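PDB 5JM8: aerobactin synthase IucA from Klebsiella pneumoniae subsp. pneumoniae, which catalyses, as an NRPS-independent siderophore synthetase, an ATP-dependent condensation in the biosynthesis of aerobactin, probably joining citrate to a hydroxamate derivative of lysine. Local coordinates for residues D13-C18 against E113-T118; L85-V90 against T106-V111; Q313-R318 against A418-V423. All coordinates share one frame; numbering follows the deposited sequence.

Contact 1 of 3, residues D13-C18 against E113-T118; sequences DVAAQC and ESHAHT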
loop_
_atom_site.group_PDB
_atom_site.type_symbol
_atom_site.label_atom_id
_atom_site.label_comp_id
_atom_site.label_asym_id
_atom_site.label_seq_id
_atom_site.Cartn_x
_atom_site.Cartn_y
_atom_site.Cartn_z
ATOM N N ASP A 13 -20.359 15.732 -29.899
ATOM C CA ASP A 13 -19.138 16.516 -30.001
ATOM C C ASP A 13 -19.081 17.493 -28.833
ATOM O O ASP A 13 -19.769 18.513 -28.825
ATOM C CB ASP A 13 -19.068 17.260 -31.338
ATOM C CG ASP A 13 -17.684 17.816 -31.625
ATOM O OD1 ASP A 13 -16.904 18.011 -30.669
ATOM O OD2 ASP A 13 -17.374 18.056 -32.812
ATOM N N VAL A 14 -18.260 17.158 -27.843
ATOM C CA VAL A 14 -18.073 18.003 -26.671
ATOM C C VAL A 14 -17.162 19.187 -26.979
ATOM O O VAL A 14 -17.198 20.196 -26.283
ATOM C CB VAL A 14 -17.484 17.203 -25.484
ATOM C CG1 VAL A 14 -18.491 16.177 -24.986
ATOM C CG2 VAL A 14 -16.171 16.528 -25.875
ATOM N N ALA A 15 -16.344 19.060 -28.020
ATOM C CA ALA A 15 -15.455 20.142 -28.432
ATOM C C ALA A 15 -16.249 21.252 -29.109
ATOM O O ALA A 15 -16.080 22.431 -28.800
ATOM C CB ALA A 15 -14.373 19.618 -29.366
ATOM N N ALA A 16 -17.120 20.867 -30.033
ATOM C CA ALA A 16 -17.935 21.833 -30.751
ATOM C C ALA A 16 -18.853 22.573 -29.787
ATOM O O ALA A 16 -19.139 23.755 -29.973
ATOM C CB ALA A 16 -18.747 21.145 -31.833
ATOM N N GLN A 17 -19.304 21.874 -28.751
ATOM C CA GLN A 17 -20.236 22.454 -27.792
ATOM C C GLN A 17 -19.592 23.621 -27.046
ATOM O O GLN A 17 -20.283 24.534 -26.600
ATOM C CB GLN A 17 -20.714 21.396 -26.801
ATOM C CG GLN A 17 -22.012 21.755 -26.096
ATOM C CD GLN A 17 -23.214 21.718 -27.022
ATOM O OE1 GLN A 17 -23.517 20.687 -27.626
ATOM N NE2 GLN A 17 -23.905 22.846 -27.138
ATOM N N CYS A 18 -18.269 23.587 -26.918
ATOM C CA CYS A 18 -17.526 24.673 -26.285
ATOM C C CYS A 18 -17.552 25.917 -27.156
ATOM O O CYS A 18 -17.823 27.015 -26.675
ATOM C CB CYS A 18 -16.080 24.256 -26.026
ATOM S SG CYS A 18 -15.882 22.956 -24.787
ATOM N N GLU A 113 -7.932 23.242 -34.769
ATOM C CA GLU A 113 -6.810 22.567 -34.137
ATOM C C GLU A 113 -7.261 21.993 -32.801
ATOM O O GLU A 113 -7.053 20.815 -32.522
ATOM C CB GLU A 113 -5.630 23.529 -33.948
ATOM C CG GLU A 113 -4.841 23.815 -35.231
ATOM C CD GLU A 113 -3.797 24.907 -35.062
ATOM O OE1 GLU A 113 -3.844 25.638 -34.049
ATOM O OE2 GLU A 113 -2.925 25.034 -35.949
ATOM N N SER A 114 -7.906 22.828 -31.993
ATOM C CA SER A 114 -8.425 22.395 -30.702
ATOM C C SER A 114 -9.423 21.253 -30.875
ATOM O O SER A 114 -9.355 20.249 -30.170
ATOM C CB SER A 114 -9.083 23.564 -29.967
ATOM O OG SER A 114 -9.663 23.142 -28.745
ATOM N N HIS A 115 -10.343 21.412 -31.822
ATOM C CA HIS A 115 -11.375 20.411 -32.063
ATOM C C HIS A 115 -10.759 19.069 -32.448
ATOM O O HIS A 115 -11.239 18.015 -32.032
ATOM C CB HIS A 115 -12.335 20.886 -33.160
ATOM C CG HIS A 115 -13.408 19.898 -33.495
ATOM N ND1 HIS A 115 -13.234 18.893 -34.422
ATOM C CD2 HIS A 115 -14.672 19.761 -33.027
ATOM C CE1 HIS A 115 -14.341 18.179 -34.510
ATOM N NE2 HIS A 115 -15.230 18.685 -33.674
ATOM N N ALA A 116 -9.687 19.118 -33.234
ATOM C CA ALA A 116 -9.022 17.912 -33.715
ATOM C C ALA A 116 -8.167 17.265 -32.629
ATOM O O ALA A 116 -8.175 16.043 -32.468
ATOM C CB ALA A 116 -8.167 18.235 -34.920
ATOM N N HIS A 117 -7.424 18.090 -31.898
ATOM C CA HIS A 117 -6.576 17.609 -30.814
ATOM C C HIS A 117 -7.407 16.898 -29.755
ATOM O O HIS A 117 -6.981 15.890 -29.191
ATOM C CB HIS A 117 -5.809 18.769 -30.182
ATOM C CG HIS A 117 -4.893 19.474 -31.134
ATOM N ND1 HIS A 117 -4.466 20.769 -30.934
ATOM C CD2 HIS A 117 -4.332 19.067 -32.297
ATOM C CE1 HIS A 117 -3.674 21.126 -31.929
ATOM N NE2 HIS A 117 -3.578 20.113 -32.770
ATOM N N THR A 118 -8.591 17.438 -29.489
ATOM C CA THR A 118 -9.508 16.849 -28.524
ATOM C C THR A 118 -9.947 15.461 -28.975
ATOM O O THR A 118 -9.976 14.524 -28.180
ATOM C CB THR A 118 -10.755 17.728 -28.320
ATOM O OG1 THR A 118 -10.364 19.007 -27.811
ATOM C CG2 THR A 118 -11.729 17.075 -27.344
#

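Contact 2 of 3, residues L85-V90 against T106-V111; sequences LSRLIV and TFHQRV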
loop_
_atom_site.group_PDB
_atom_site.type_symbol
_atom_site.label_atom_id
_atom_site.label_comp_id
_atom_site.label_asym_id
_atom_site.label_seq_id
_atom_site.Cartn_x
_atom_site.Cartn_y
_atom_site.Cartn_z
ATOM N N LEU A 85 -19.855 24.881 -40.332
ATOM C CA LEU A 85 -20.696 25.815 -39.579
ATOM C C LEU A 85 -19.873 26.858 -38.820
ATOM O O LEU A 85 -20.315 27.993 -38.641
ATOM C CB LEU A 85 -21.609 25.059 -38.601
ATOM C CG LEU A 85 -20.997 24.184 -37.498
ATOM C CD1 LEU A 85 -20.584 24.980 -36.261
ATOM C CD2 LEU A 85 -21.983 23.092 -37.112
ATOM N N SER A 86 -18.681 26.469 -38.380
ATOM C CA SER A 86 -17.787 27.373 -37.667
ATOM C C SER A 86 -17.211 28.423 -38.605
ATOM O O SER A 86 -17.083 29.586 -38.237
ATOM C CB SER A 86 -16.656 26.591 -37.010
ATOM O OG SER A 86 -16.022 25.755 -37.958
ATOM N N ARG A 87 -16.850 27.998 -39.810
ATOM C CA ARG A 87 -16.380 28.921 -40.835
ATOM C C ARG A 87 -17.483 29.907 -41.210
ATOM O O ARG A 87 -17.223 31.094 -41.414
ATOM C CB ARG A 87 -15.915 28.157 -42.075
ATOM C CG ARG A 87 -15.417 29.058 -43.197
ATOM C CD ARG A 87 -14.952 28.265 -44.405
ATOM N NE ARG A 87 -16.033 27.487 -45.005
ATOM C CZ ARG A 87 -16.936 27.981 -45.849
ATOM N NH1 ARG A 87 -16.904 29.262 -46.200
ATOM N NH2 ARG A 87 -17.879 27.193 -46.344
ATOM N N LEU A 88 -18.712 29.408 -41.298
ATOM C CA LEU A 88 -19.851 30.248 -41.646
ATOM C C LEU A 88 -20.072 31.313 -40.579
ATOM O O LEU A 88 -20.336 32.472 -40.894
ATOM C CB LEU A 88 -21.117 29.403 -41.818
ATOM C CG LEU A 88 -21.160 28.477 -43.037
ATOM C CD1 LEU A 88 -22.397 27.593 -42.998
ATOM C CD2 LEU A 88 -21.120 29.275 -44.336
ATOM N N ILE A 89 -19.956 30.915 -39.316
ATOM C CA ILE A 89 -20.156 31.837 -38.204
ATOM C C ILE A 89 -19.032 32.864 -38.136
ATOM O O ILE A 89 -19.269 34.021 -37.811
ATOM C CB ILE A 89 -20.254 31.089 -36.856
ATOM C CG1 ILE A 89 -21.540 30.262 -36.810
ATOM C CG2 ILE A 89 -20.248 32.073 -35.687
ATOM C CD1 ILE A 89 -21.598 29.269 -35.671
ATOM N N VAL A 90 -17.806 32.443 -38.427
ATOM C CA VAL A 90 -16.682 33.375 -38.444
ATOM C C VAL A 90 -16.845 34.379 -39.586
ATOM O O VAL A 90 -16.464 35.542 -39.460
ATOM C CB VAL A 90 -15.332 32.637 -38.580
ATOM C CG1 VAL A 90 -14.188 33.624 -38.811
ATOM C CG2 VAL A 90 -15.060 31.799 -37.337
ATOM N N THR A 106 -6.971 32.997 -38.531
ATOM C CA THR A 106 -6.148 32.515 -37.427
ATOM C C THR A 106 -7.035 31.949 -36.326
ATOM O O THR A 106 -6.725 30.927 -35.719
ATOM C CB THR A 106 -5.268 33.633 -36.832
ATOM O OG1 THR A 106 -4.399 34.154 -37.843
ATOM C CG2 THR A 106 -4.432 33.103 -35.678
ATOM N N PHE A 107 -8.138 32.639 -36.063
ATOM C CA PHE A 107 -9.097 32.207 -35.059
ATOM C C PHE A 107 -9.721 30.872 -35.448
ATOM O O PHE A 107 -9.802 29.957 -34.632
ATOM C CB PHE A 107 -10.180 33.273 -34.880
ATOM C CG PHE A 107 -11.302 32.865 -33.962
ATOM C CD1 PHE A 107 -11.128 32.858 -32.588
ATOM C CD2 PHE A 107 -12.541 32.515 -34.476
ATOM C CE1 PHE A 107 -12.165 32.492 -31.745
ATOM C CE2 PHE A 107 -13.582 32.150 -33.635
ATOM C CZ PHE A 107 -13.392 32.140 -32.270
ATOM N N HIS A 108 -10.140 30.759 -36.704
ATOM C CA HIS A 108 -10.825 29.560 -37.173
ATOM C C HIS A 108 -9.905 28.345 -37.211
ATOM O O HIS A 108 -10.325 27.242 -36.863
ATOM C CB HIS A 108 -11.420 29.787 -38.564
ATOM C CG HIS A 108 -12.231 28.632 -39.066
ATOM N ND1 HIS A 108 -11.688 27.616 -39.823
ATOM C CD2 HIS A 108 -13.541 28.327 -38.911
ATOM C CE1 HIS A 108 -12.631 26.738 -40.116
ATOM N NE2 HIS A 108 -13.765 27.147 -39.575
ATOM N N GLN A 109 -8.660 28.536 -37.642
ATOM C CA GLN A 109 -7.721 27.420 -37.709
ATOM C C GLN A 109 -7.432 26.902 -36.302
ATOM O O GLN A 109 -7.347 25.695 -36.086
ATOM C CB GLN A 109 -6.418 27.820 -38.423
ATOM C CG GLN A 109 -5.579 28.872 -37.709
ATOM C CD GLN A 109 -4.264 29.162 -38.415
ATOM O OE1 GLN A 109 -4.015 28.677 -39.519
ATOM N NE2 GLN A 109 -3.412 29.956 -37.773
ATOM N N ARG A 110 -7.308 27.820 -35.347
ATOM C CA ARG A 110 -7.062 27.450 -33.956
ATOM C C ARG A 110 -8.237 26.669 -33.370
ATOM O O ARG A 110 -8.043 25.729 -32.601
ATOM C CB ARG A 110 -6.784 28.698 -33.111
ATOM C CG ARG A 110 -5.397 29.287 -33.330
ATOM C CD ARG A 110 -5.188 30.576 -32.546
ATOM N NE ARG A 110 -3.823 31.085 -32.673
ATOM C CZ ARG A 110 -3.386 32.207 -32.108
ATOM N NH1 ARG A 110 -4.204 32.952 -31.377
ATOM N NH2 ARG A 110 -2.128 32.589 -32.277
ATOM N N VAL A 111 -9.452 27.062 -33.734
ATOM C CA VAL A 111 -10.655 26.378 -33.269
ATOM C C VAL A 111 -10.733 24.957 -33.831
ATOM O O VAL A 111 -11.263 24.057 -33.178
ATOM C CB VAL A 111 -11.927 27.165 -33.660
ATOM C CG1 VAL A 111 -13.175 26.314 -33.483
ATOM C CG2 VAL A 111 -12.038 28.430 -32.830
#

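Contact 3 of 3, residues Q313-R318 against A418-V423; sequences QTLQAR and ADYGLV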
loop_
_atom_site.group_PDB
_atom_site.type_symbol
_atom_site.label_atom_id
_atom_site.label_comp_id
_atom_site.label_asym_id
_atom_site.label_seq_id
_atom_site.Cartn_x
_atom_site.Cartn_y
_atom_site.Cartn_z
ATOM N N GLN A 313 -3.629 33.319 10.627
ATOM C CA GLN A 313 -3.748 32.289 11.645
ATOM C C GLN A 313 -5.175 32.225 12.179
ATOM O O GLN A 313 -5.725 31.145 12.400
ATOM C CB GLN A 313 -2.764 32.575 12.780
ATOM C CG GLN A 313 -2.168 31.347 13.414
ATOM C CD GLN A 313 -1.228 31.678 14.557
ATOM O OE1 GLN A 313 -1.224 32.798 15.069
ATOM N NE2 GLN A 313 -0.432 30.700 14.970
ATOM N N THR A 314 -5.767 33.399 12.377
ATOM C CA THR A 314 -7.140 33.512 12.847
ATOM C C THR A 314 -8.101 32.989 11.791
ATOM O O THR A 314 -9.055 32.271 12.100
ATOM C CB THR A 314 -7.499 34.973 13.186
ATOM O OG1 THR A 314 -6.587 35.481 14.167
ATOM C CG2 THR A 314 -8.922 35.077 13.721
ATOM N N LEU A 315 -7.839 33.354 10.539
ATOM C CA LEU A 315 -8.671 32.924 9.423
ATOM C C LEU A 315 -8.611 31.410 9.268
ATOM O O LEU A 315 -9.634 30.758 9.068
ATOM C CB LEU A 315 -8.229 33.609 8.125
ATOM C CG LEU A 315 -8.882 33.130 6.825
ATOM C CD1 LEU A 315 -10.369 33.451 6.798
ATOM C CD2 LEU A 315 -8.183 33.740 5.622
ATOM N N GLN A 316 -7.406 30.857 9.367
ATOM C CA GLN A 316 -7.203 29.420 9.209
ATOM C C GLN A 316 -7.903 28.644 10.318
ATOM O O GLN A 316 -8.397 27.538 10.099
ATOM C CB GLN A 316 -5.709 29.083 9.202
ATOM C CG GLN A 316 -5.396 27.602 8.999
ATOM C CD GLN A 316 -5.869 27.075 7.655
ATOM O OE1 GLN A 316 -5.161 27.175 6.654
ATOM N NE2 GLN A 316 -7.066 26.502 7.631
ATOM N N ALA A 317 -7.937 29.226 11.510
ATOM C CA ALA A 317 -8.558 28.585 12.662
ATOM C C ALA A 317 -10.068 28.507 12.490
ATOM O O ALA A 317 -10.704 27.533 12.895
ATOM C CB ALA A 317 -8.213 29.339 13.932
ATOM N N ARG A 318 -10.633 29.546 11.884
ATOM C CA ARG A 318 -12.075 29.645 11.684
ATOM C C ARG A 318 -12.549 28.670 10.613
ATOM O O ARG A 318 -13.686 28.198 10.646
ATOM C CB ARG A 318 -12.445 31.077 11.304
ATOM C CG ARG A 318 -13.926 31.322 11.095
ATOM C CD ARG A 318 -14.169 32.778 10.744
ATOM N NE ARG A 318 -15.569 33.066 10.435
ATOM C CZ ARG A 318 -16.026 34.273 10.118
ATOM N NH1 ARG A 318 -15.197 35.310 10.067
ATOM N NH2 ARG A 318 -17.313 34.448 9.851
ATOM N N ALA A 418 -14.619 39.280 2.599
ATOM C CA ALA A 418 -15.463 40.187 3.365
ATOM C C ALA A 418 -14.818 40.596 4.687
ATOM O O ALA A 418 -14.696 41.784 4.981
ATOM C CB ALA A 418 -16.814 39.550 3.618
ATOM N N ASP A 419 -14.400 39.612 5.477
ATOM C CA ASP A 419 -13.917 39.876 6.826
ATOM C C ASP A 419 -12.446 40.295 6.884
ATOM O O ASP A 419 -12.060 41.044 7.780
ATOM C CB ASP A 419 -14.135 38.644 7.709
ATOM C CG ASP A 419 -15.609 38.350 7.952
ATOM O OD1 ASP A 419 -16.462 39.129 7.474
ATOM O OD2 ASP A 419 -15.918 37.348 8.630
ATOM N N TYR A 420 -11.634 39.822 5.939
ATOM C CA TYR A 420 -10.190 40.072 5.971
ATOM C C TYR A 420 -9.668 40.831 4.747
ATOM O O TYR A 420 -8.538 41.322 4.756
ATOM C CB TYR A 420 -9.429 38.747 6.099
ATOM C CG TYR A 420 -9.767 37.957 7.345
ATOM C CD1 TYR A 420 -10.911 37.170 7.401
ATOM C CD2 TYR A 420 -8.938 37.988 8.456
ATOM C CE1 TYR A 420 -11.222 36.442 8.532
ATOM C CE2 TYR A 420 -9.241 37.260 9.592
ATOM C CZ TYR A 420 -10.385 36.493 9.626
ATOM O OH TYR A 420 -10.693 35.767 10.754
ATOM N N GLY A 421 -10.470 40.908 3.690
ATOM C CA GLY A 421 -10.087 41.651 2.499
ATOM C C GLY A 421 -9.215 40.873 1.530
ATOM O O GLY A 421 -8.604 41.457 0.633
ATOM N N LEU A 422 -9.162 39.556 1.706
ATOM C CA LEU A 422 -8.362 38.691 0.841
ATOM C C LEU A 422 -9.180 38.171 -0.336
ATOM O O LEU A 422 -10.190 37.492 -0.156
ATOM C CB LEU A 422 -7.795 37.514 1.643
ATOM C CG LEU A 422 -7.129 36.386 0.847
ATOM C CD1 LEU A 422 -5.943 36.909 0.054
ATOM C CD2 LEU A 422 -6.705 35.270 1.782
ATOM N N VAL A 423 -8.724 38.484 -1.543
ATOM C CA VAL A 423 -9.397 38.048 -2.758
ATOM C C VAL A 423 -8.675 36.852 -3.368
ATOM O O VAL A 423 -7.540 36.973 -3.825
ATOM C CB VAL A 423 -9.471 39.186 -3.797
ATOM C CG1 VAL A 423 -10.228 38.738 -5.041
ATOM C CG2 VAL A 423 -10.129 40.413 -3.188
#

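Contact 1 of 3, residues D13-C18 against E113-T118
The segment E113-T118 of helix 101-124 runs nearly antiparallel to the first turn of helix 14-26, the two short axes inclined at 154° and 9.4 Å apart at their closest. The S114 hydroxyl is hydrogen-bonded to the main-chain N of K156, and its carbonyl O is gripped twice, by T118 N and by T118 OG1. One residue on, H115 carries the polar part of the contact. Its CG stands anti to the backbone N and the ring plane is nearly perpendicular to the plane of CA, CB and CG (chi2 -87°), so that NE2 reaches across to D13. This N-H meets D13 OD2 on its syn lone pair, close to the imidazole plane, with an angle of 157° at the hydrogen; the 2.4 Å from NE2 to OD2 is shorter than usual as modelled. The carboxylate would favour a protonated imidazole. On the same ring CD2 lies 3.7 Å from A15 CB, and F82 stacks against the imidazole. T118, a turn later, places its CG2 anti to the backbone N and brings it to A15 CB at 4.2 Å, so the small alanine methyl touches both the threonine and the histidine ring. The carboxylate that receives H115 also serves its own helix. D13 OD1 accepts from A16 N at 2.9 Å, from above the carboxylate plane, and more weakly from A15 N. One oxygen closes the helix start while the other takes the imidazole: an aspartate N-cap combined with a His-carboxylate hydrogen bond, joining two antiparallel helices.

Contact 2 of 3, residues L85-V90 against T106-V111
H108 sets its CG anti to the backbone N (chi1 -176°) with the ring plane nearly perpendicular to the CA-CB-CG plane (chi2 -92°), which sends NE2 to the neighbouring helix. S86 answers with its OG in the crowded position between backbone N and carbonyl carbon (chi1 52°), and V90 points CG2 to the side of its own backbone N, where it touches both rings of the facing helix. H108 NE2 donates to S86 OG at 3.1 Å, the oxygen lying 30° out of the imidazole plane. The serine hydroxyl has its strongest partner in the carbonyl of F82, one turn back, and is also bonded to A83 O, to which H108 NE2 makes a weak bond; the imidazole thus joins a small polar cluster in the first turns of helix 82-96. Its edge meets the main chain there, H108 CD2 lying 3.4 Å from R87 N. The arginine side chain touches the imidazole through CB, 3.4 Å from H108 NE2. Helices 82-96 and 101-124, linked by a few residues, form an antiparallel helical hairpin, and the two short axes pass within 10.3 Å. Apolar closure comes from V90, whose CG2 meets the edge of the F107 ring, 3.9 Å from CD2 in the plane of the phenyl, and lies 4.1 Å from H108 CD2. One face of that phenyl is covered toward its rim by V111 CG2. F19 of helix 14-26 packs on F107, and F545 meets its ring edge-to-face.

Contact 3 of 3, residues Q313-R318 against A418-V423
A helix end packs here on a helix-to-strand turn: the last residues of helix 310-318 lie against the point where helix 394-420 gives way, through G421 with its positive phi (84°), to strand 422-424. The contact brings a part of the chain belonging to the IucA/IucC family region against one in the FhuF-like region. L315 occupies its middle. From the backbone its CB sits over one face of the Y420 ring, 4.1 Å from the centroid and only 17° off the normal, a CH-pi contact displaced toward the hydroxyl end of the ring. With CG anti to the backbone N, the branches then divide the work. CD1 continues along the same ring, 3.6 Å from Y420 CE1, whereas CD2 reaches beyond it to CD2 of L422, more loosely, at 4.4 Å. The leucine therefore spans the turn, gripping a residue on each side of the glycine. Y420 in turn crosses T314 at about a right angle, its OH 3.5 Å from T314 CG2; the threonine hydroxyl bonds back to the carbonyl of D310. Q396 of the second subunit packs on T314 and A317, so this helix also faces the neighbouring copy. R318, which is solvent-exposed, stretches fully from CG to NE and forms a salt bridge with D419, whose other oxygen, OD1, accepts from T525 N and so helps to hold the carboxylate in place. The guanidinium and carboxylate planes are 25° apart, and the two groups meet through one bond: R318 NH1 gives its N-H to D419 OD2 at 2.6 Å, on the anti lone pair, directed away from OD1.

Contacts 1 and 2 are successive landings on helix 101-124, their centres 12 Å apart, with contact 2 nested inside the loop that contact 1 closes. F82 ties them together: its ring stacks on H115 while its carbonyl takes the hydroxyl of S86. Neither touches the nucleotide: the side chain of T118 is about 11 Å and that of F107 about 14 Å from the bound ATP. Contact 3 stands on the opposite side of the chain's centre, 40 Å from contact 1 and 45 Å from contact 2 between centres. It comes later in the chain, after both others have closed, and adjoins the second subunit, which touches neither of them.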